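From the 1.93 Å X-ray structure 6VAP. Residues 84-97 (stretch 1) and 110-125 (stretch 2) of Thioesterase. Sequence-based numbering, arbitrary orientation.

Stretch 1 (84-97) LRARVHQPVALFGH
Stretch 2 110-125: RFESAGISLEALLVSA

A cis peptide bond precedes P91, in the loop that carries stretch 1 from the helix that includes L84 and R85 into strand 92-97, and beside this turn a water joins the two stretches: it accepts from V92 N (2.9 Å) and donates to S117 O (2.7 Å) and to E119 OE2 (3.0 Å). P91 (phi/psi -73/136) packs its CB 3.2 Å from E119 CG. Beyond it, strands 92-97 and 120-124 run parallel, their axes 8° apart and 4.8 Å at closest approach. The register pairs L94 with L121, F95 with L122, G96 with V123 and H97 with S124, at CA-CA distances of 5.0, 4.6, 5.2 and 4.6 Å. L94 and G96 each use both N and O, reaching to different partners, while V92 contributes its O alone: V92 O accepts from E119 N (2.8 Å), L94 N donates to A120 O (3.1 Å), L94 O accepts from L122 N (2.8 Å), G96 N donates to L122 O (3.0 Å) and G96 O accepts from S124 N (2.9 Å). Strand phi/psi values stay extended, for example -118/141 at L94, -132/126 at F95, -133/139 at G96 and -108/132 at H97; L122 is -102/123. F95 CA adds a CA-H...O contact to L122 O (3.3 Å).

Side chains alternate between the sheet's faces. On the face of F95, L122, H97 and S124, F95 (chi1 t, chi2 -83°) sets CD2 3.6 Å from L122 CB, its ring oblique to that atom. H97 (chi1 t, chi2 62°) places ND1 2.6 Å from S124 OG, a hydrogen bond near the imidazole plane; S124 has chi1 158° (t). H97 CE1 also lies 3.4 Å from CB of A125, which leaves the strand at phi/psi 53/58.

On the face of L94 and L121, L94 (m, t) places CD1 3.7 Å from L118 CD1 and CD2 4.1 Å from F111 CE2, so one leucine touches both L118 and the helix residue F111. L121 (t, p) brings CD1 4.0 Å from L94 CB, while L118 (m, t) meets V92 CG1 (chi1 p) through CD2 at 3.6 Å. F111 (chi1 m, chi2 -69°) extends this apolar cluster to L84 in the first helix and V88 in the loop after it: its CE1 is 3.6 Å from V88 CG2 and its CZ 4.1 Å from L84 CB.

Helix 110-113 gives way at A114 (-89/7) to G115 (79/17), whose positive phi favours glycine. R85 (m, t, p; chi4 154°) lays one guanidinium face over A114 CB, with NH1 at 3.8 Å; a second water accepts from R85 NH2 (3.0 Å) and donates to A114 O (2.7 Å).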

# COMPACT_ATOMS: atom_id res chain seq x y z
N LEU A 84 -2.51 1.99 -13.85
CA LEU A 84 -3.73 2.20 -13.07
C LEU A 84 -4.63 3.23 -13.71
O LEU A 84 -5.85 3.11 -13.62
CB LEU A 84 -3.39 2.64 -11.65
CG LEU A 84 -2.97 1.50 -10.73
CD1 LEU A 84 -2.30 2.10 -9.51
CD2 LEU A 84 -4.18 0.63 -10.33
N ARG A 85 -4.06 4.25 -14.37
CA ARG A 85 -4.86 5.24 -15.08
C ARG A 85 -5.81 4.59 -16.08
O ARG A 85 -6.99 4.95 -16.16
CB ARG A 85 -3.94 6.23 -15.80
CG ARG A 85 -3.45 7.36 -14.94
CD ARG A 85 -3.08 8.57 -15.79
NE ARG A 85 -4.27 9.29 -16.23
CZ ARG A 85 -4.28 10.58 -16.54
NH1 ARG A 85 -3.16 11.29 -16.45
NH2 ARG A 85 -5.42 11.15 -16.93
N ALA A 86 -5.31 3.64 -16.88
CA ALA A 86 -6.15 3.01 -17.90
C ALA A 86 -7.27 2.15 -17.31
O ALA A 86 -8.25 1.87 -18.00
CB ALA A 86 -5.28 2.15 -18.83
N ARG A 87 -7.14 1.73 -16.06
CA ARG A 87 -8.14 0.91 -15.39
C ARG A 87 -9.02 1.70 -14.44
O ARG A 87 -10.15 1.29 -14.16
CB ARG A 87 -7.46 -0.19 -14.56
CG ARG A 87 -6.79 -1.26 -15.38
CD ARG A 87 -6.53 -2.47 -14.52
NE ARG A 87 -7.77 -3.17 -14.19
CZ ARG A 87 -7.92 -4.49 -14.24
NH1 ARG A 87 -6.92 -5.26 -14.63
NH2 ARG A 87 -9.08 -5.03 -13.89
N VAL A 88 -8.50 2.82 -13.92
CA VAL A 88 -9.16 3.56 -12.86
C VAL A 88 -10.60 3.83 -13.27
O VAL A 88 -10.87 4.24 -14.40
CB VAL A 88 -8.40 4.87 -12.58
CG1 VAL A 88 -8.56 5.86 -13.76
CG2 VAL A 88 -8.87 5.50 -11.28
N HIS A 89 -11.51 3.79 -12.31
CA HIS A 89 -12.92 4.17 -12.49
C HIS A 89 -13.38 4.66 -11.13
O HIS A 89 -13.37 3.83 -10.27
CB HIS A 89 -13.67 2.95 -13.03
CG HIS A 89 -15.12 3.18 -13.25
ND1 HIS A 89 -16.02 3.15 -12.24
CD2 HIS A 89 -15.81 3.50 -14.36
CE1 HIS A 89 -17.21 3.41 -12.71
NE2 HIS A 89 -17.10 3.63 -14.00
N GLN A 90 -13.70 5.95 -10.92
CA GLN A 90 -14.21 6.45 -9.66
C GLN A 90 -15.61 5.90 -9.40
O GLN A 90 -16.37 5.66 -10.33
CB GLN A 90 -14.22 7.98 -9.69
CG GLN A 90 -12.84 8.56 -10.01
CD GLN A 90 -12.85 10.07 -10.13
OE1 GLN A 90 -12.84 10.79 -9.12
NE2 GLN A 90 -12.86 10.57 -11.36
N PRO A 91 -15.99 5.70 -8.13
CA PRO A 91 -15.19 6.00 -6.93
C PRO A 91 -14.06 5.00 -6.74
O PRO A 91 -14.26 3.80 -6.91
CB PRO A 91 -16.21 5.88 -5.79
CG PRO A 91 -17.59 5.79 -6.47
CD PRO A 91 -17.33 5.21 -7.81
N VAL A 92 -12.87 5.51 -6.40
CA VAL A 92 -11.67 4.69 -6.23
C VAL A 92 -11.00 5.06 -4.91
O VAL A 92 -10.91 6.23 -4.54
CB VAL A 92 -10.70 4.87 -7.41
CG1 VAL A 92 -10.30 6.34 -7.56
CG2 VAL A 92 -9.47 4.00 -7.25
N ALA A 93 -10.52 4.03 -4.21
CA ALA A 93 -9.79 4.21 -2.97
C ALA A 93 -8.49 3.42 -3.05
O ALA A 93 -8.38 2.45 -3.81
CB ALA A 93 -10.60 3.78 -1.75
N LEU A 94 -7.50 3.85 -2.26
CA LEU A 94 -6.20 3.19 -2.19
C LEU A 94 -5.94 2.67 -0.79
O LEU A 94 -6.26 3.33 0.20
CB LEU A 94 -5.10 4.14 -2.60
CG LEU A 94 -5.39 5.09 -3.78
CD1 LEU A 94 -4.28 6.05 -3.98
CD2 LEU A 94 -5.65 4.28 -5.05
N PHE A 95 -5.34 1.48 -0.70
CA PHE A 95 -4.93 0.88 0.56
C PHE A 95 -3.50 0.40 0.42
O PHE A 95 -3.18 -0.35 -0.51
CB PHE A 95 -5.85 -0.28 0.96
CG PHE A 95 -5.46 -0.94 2.24
CD1 PHE A 95 -4.49 -1.90 2.27
CD2 PHE A 95 -6.10 -0.59 3.43
CE1 PHE A 95 -4.11 -2.49 3.51
CE2 PHE A 95 -5.75 -1.16 4.62
CZ PHE A 95 -4.72 -2.10 4.65
N GLY A 96 -2.64 0.85 1.33
CA GLY A 96 -1.25 0.38 1.34
C GLY A 96 -0.81 -0.01 2.74
O GLY A 96 -1.11 0.72 3.70
N HIS A 97 -0.07 -1.10 2.88
CA HIS A 97 0.53 -1.49 4.14
C HIS A 97 2.03 -1.26 4.07
O HIS A 97 2.67 -1.64 3.09
CB HIS A 97 0.20 -2.95 4.43
CG HIS A 97 0.76 -3.43 5.73
ND1 HIS A 97 0.40 -2.90 6.95
CD2 HIS A 97 1.68 -4.39 5.99
CE1 HIS A 97 1.05 -3.53 7.91
NE2 HIS A 97 1.85 -4.43 7.35
N ARG A 110 -0.51 11.62 -7.52
CA ARG A 110 -0.60 11.63 -8.98
C ARG A 110 -2.04 11.60 -9.49
O ARG A 110 -2.36 12.20 -10.52
CB ARG A 110 0.21 10.44 -9.50
CG ARG A 110 1.69 10.63 -9.37
CD ARG A 110 2.41 9.30 -9.27
NE ARG A 110 3.88 9.46 -9.40
CZ ARG A 110 4.68 9.81 -8.40
NH1 ARG A 110 4.17 10.09 -7.20
NH2 ARG A 110 5.98 9.91 -8.59
N PHE A 111 -2.92 10.87 -8.81
CA PHE A 111 -4.33 10.88 -9.20
C PHE A 111 -4.90 12.28 -9.09
O PHE A 111 -5.55 12.76 -10.01
CB PHE A 111 -5.12 9.90 -8.34
CG PHE A 111 -5.04 8.48 -8.81
CD1 PHE A 111 -5.65 8.09 -10.00
CD2 PHE A 111 -4.40 7.52 -8.06
CE1 PHE A 111 -5.61 6.80 -10.44
CE2 PHE A 111 -4.36 6.20 -8.48
CZ PHE A 111 -4.94 5.83 -9.68
N GLU A 112 -4.63 12.96 -7.96
CA GLU A 112 -5.18 14.29 -7.73
C GLU A 112 -4.62 15.30 -8.71
O GLU A 112 -5.38 16.12 -9.24
CB GLU A 112 -4.89 14.73 -6.30
CG GLU A 112 -5.56 13.85 -5.23
CD GLU A 112 -5.81 14.62 -3.91
OE1 GLU A 112 -5.30 15.77 -3.77
OE2 GLU A 112 -6.53 14.07 -3.04
N SER A 113 -3.32 15.26 -8.99
CA SER A 113 -2.77 16.19 -9.98
C SER A 113 -3.39 15.96 -11.35
O SER A 113 -3.46 16.88 -12.18
CB SER A 113 -1.26 16.03 -10.04
OG SER A 113 -0.66 16.69 -8.92
N ALA A 114 -3.87 14.75 -11.61
CA ALA A 114 -4.55 14.45 -12.87
C ALA A 114 -6.04 14.74 -12.81
O ALA A 114 -6.75 14.42 -13.76
CB ALA A 114 -4.29 12.99 -13.26
N GLY A 115 -6.52 15.34 -11.73
CA GLY A 115 -7.92 15.68 -11.56
C GLY A 115 -8.81 14.53 -11.17
O GLY A 115 -10.04 14.66 -11.24
N ILE A 116 -8.24 13.43 -10.68
CA ILE A 116 -8.99 12.23 -10.32
C ILE A 116 -9.11 12.20 -8.80
O ILE A 116 -8.14 11.90 -8.11
CB ILE A 116 -8.30 10.95 -10.84
CG1 ILE A 116 -8.10 11.06 -12.36
CG2 ILE A 116 -9.13 9.73 -10.49
CD1 ILE A 116 -7.40 9.89 -13.02
N SER A 117 -10.31 12.48 -8.30
CA SER A 117 -10.57 12.47 -6.88
C SER A 117 -10.55 11.04 -6.34
O SER A 117 -10.92 10.08 -7.03
CB SER A 117 -11.92 13.12 -6.59
OG SER A 117 -12.96 12.42 -7.26
N LEU A 118 -10.13 10.91 -5.07
CA LEU A 118 -10.08 9.63 -4.37
C LEU A 118 -11.08 9.61 -3.21
O LEU A 118 -11.22 10.58 -2.48
CB LEU A 118 -8.68 9.36 -3.81
CG LEU A 118 -7.53 9.39 -4.82
CD1 LEU A 118 -6.19 9.17 -4.11
CD2 LEU A 118 -7.74 8.29 -5.86
N GLU A 119 -11.78 8.49 -3.05
CA GLU A 119 -12.71 8.36 -1.94
C GLU A 119 -11.98 8.31 -0.61
O GLU A 119 -12.42 8.91 0.38
CB GLU A 119 -13.56 7.10 -2.12
CG GLU A 119 -14.35 7.07 -3.41
CD GLU A 119 -15.23 8.31 -3.58
OE1 GLU A 119 -15.97 8.65 -2.64
OE2 GLU A 119 -15.17 8.93 -4.67
N ALA A 120 -10.89 7.57 -0.55
CA ALA A 120 -10.09 7.53 0.66
C ALA A 120 -8.69 7.07 0.31
O ALA A 120 -8.48 6.37 -0.69
CB ALA A 120 -10.72 6.60 1.70
N LEU A 121 -7.72 7.49 1.15
CA LEU A 121 -6.38 6.92 1.17
C LEU A 121 -6.23 6.23 2.52
O LEU A 121 -6.23 6.90 3.57
CB LEU A 121 -5.33 8.00 0.96
CG LEU A 121 -3.91 7.55 1.21
CD1 LEU A 121 -3.56 6.37 0.29
CD2 LEU A 121 -2.92 8.71 1.05
N LEU A 122 -6.15 4.89 2.53
CA LEU A 122 -5.96 4.09 3.75
C LEU A 122 -4.50 3.67 3.82
O LEU A 122 -3.96 3.07 2.88
CB LEU A 122 -6.88 2.88 3.77
CG LEU A 122 -8.36 3.23 3.86
CD1 LEU A 122 -9.12 2.79 2.60
CD2 LEU A 122 -8.96 2.57 5.08
N VAL A 123 -3.84 4.03 4.91
CA VAL A 123 -2.41 3.80 5.07
C VAL A 123 -2.17 3.08 6.40
O VAL A 123 -2.64 3.52 7.44
CB VAL A 123 -1.61 5.11 5.04
CG1 VAL A 123 -1.53 5.62 3.56
CG2 VAL A 123 -2.29 6.12 5.87
N SER A 124 -1.47 1.97 6.34
CA SER A 124 -1.32 1.07 7.46
C SER A 124 0.16 0.94 7.78
O SER A 124 0.94 0.69 6.87
CB SER A 124 -1.91 -0.31 7.11
OG SER A 124 -1.37 -1.31 7.93
N ALA A 125 0.50 1.05 9.05
CA ALA A 125 1.81 0.74 9.60
C ALA A 125 2.92 1.46 8.85
O ALA A 125 3.83 0.86 8.31
CB ALA A 125 2.03 -0.78 9.60
O HOH W 1 -5.70 14.05 -16.26
O HOH W 2 -12.93 8.36 -6.56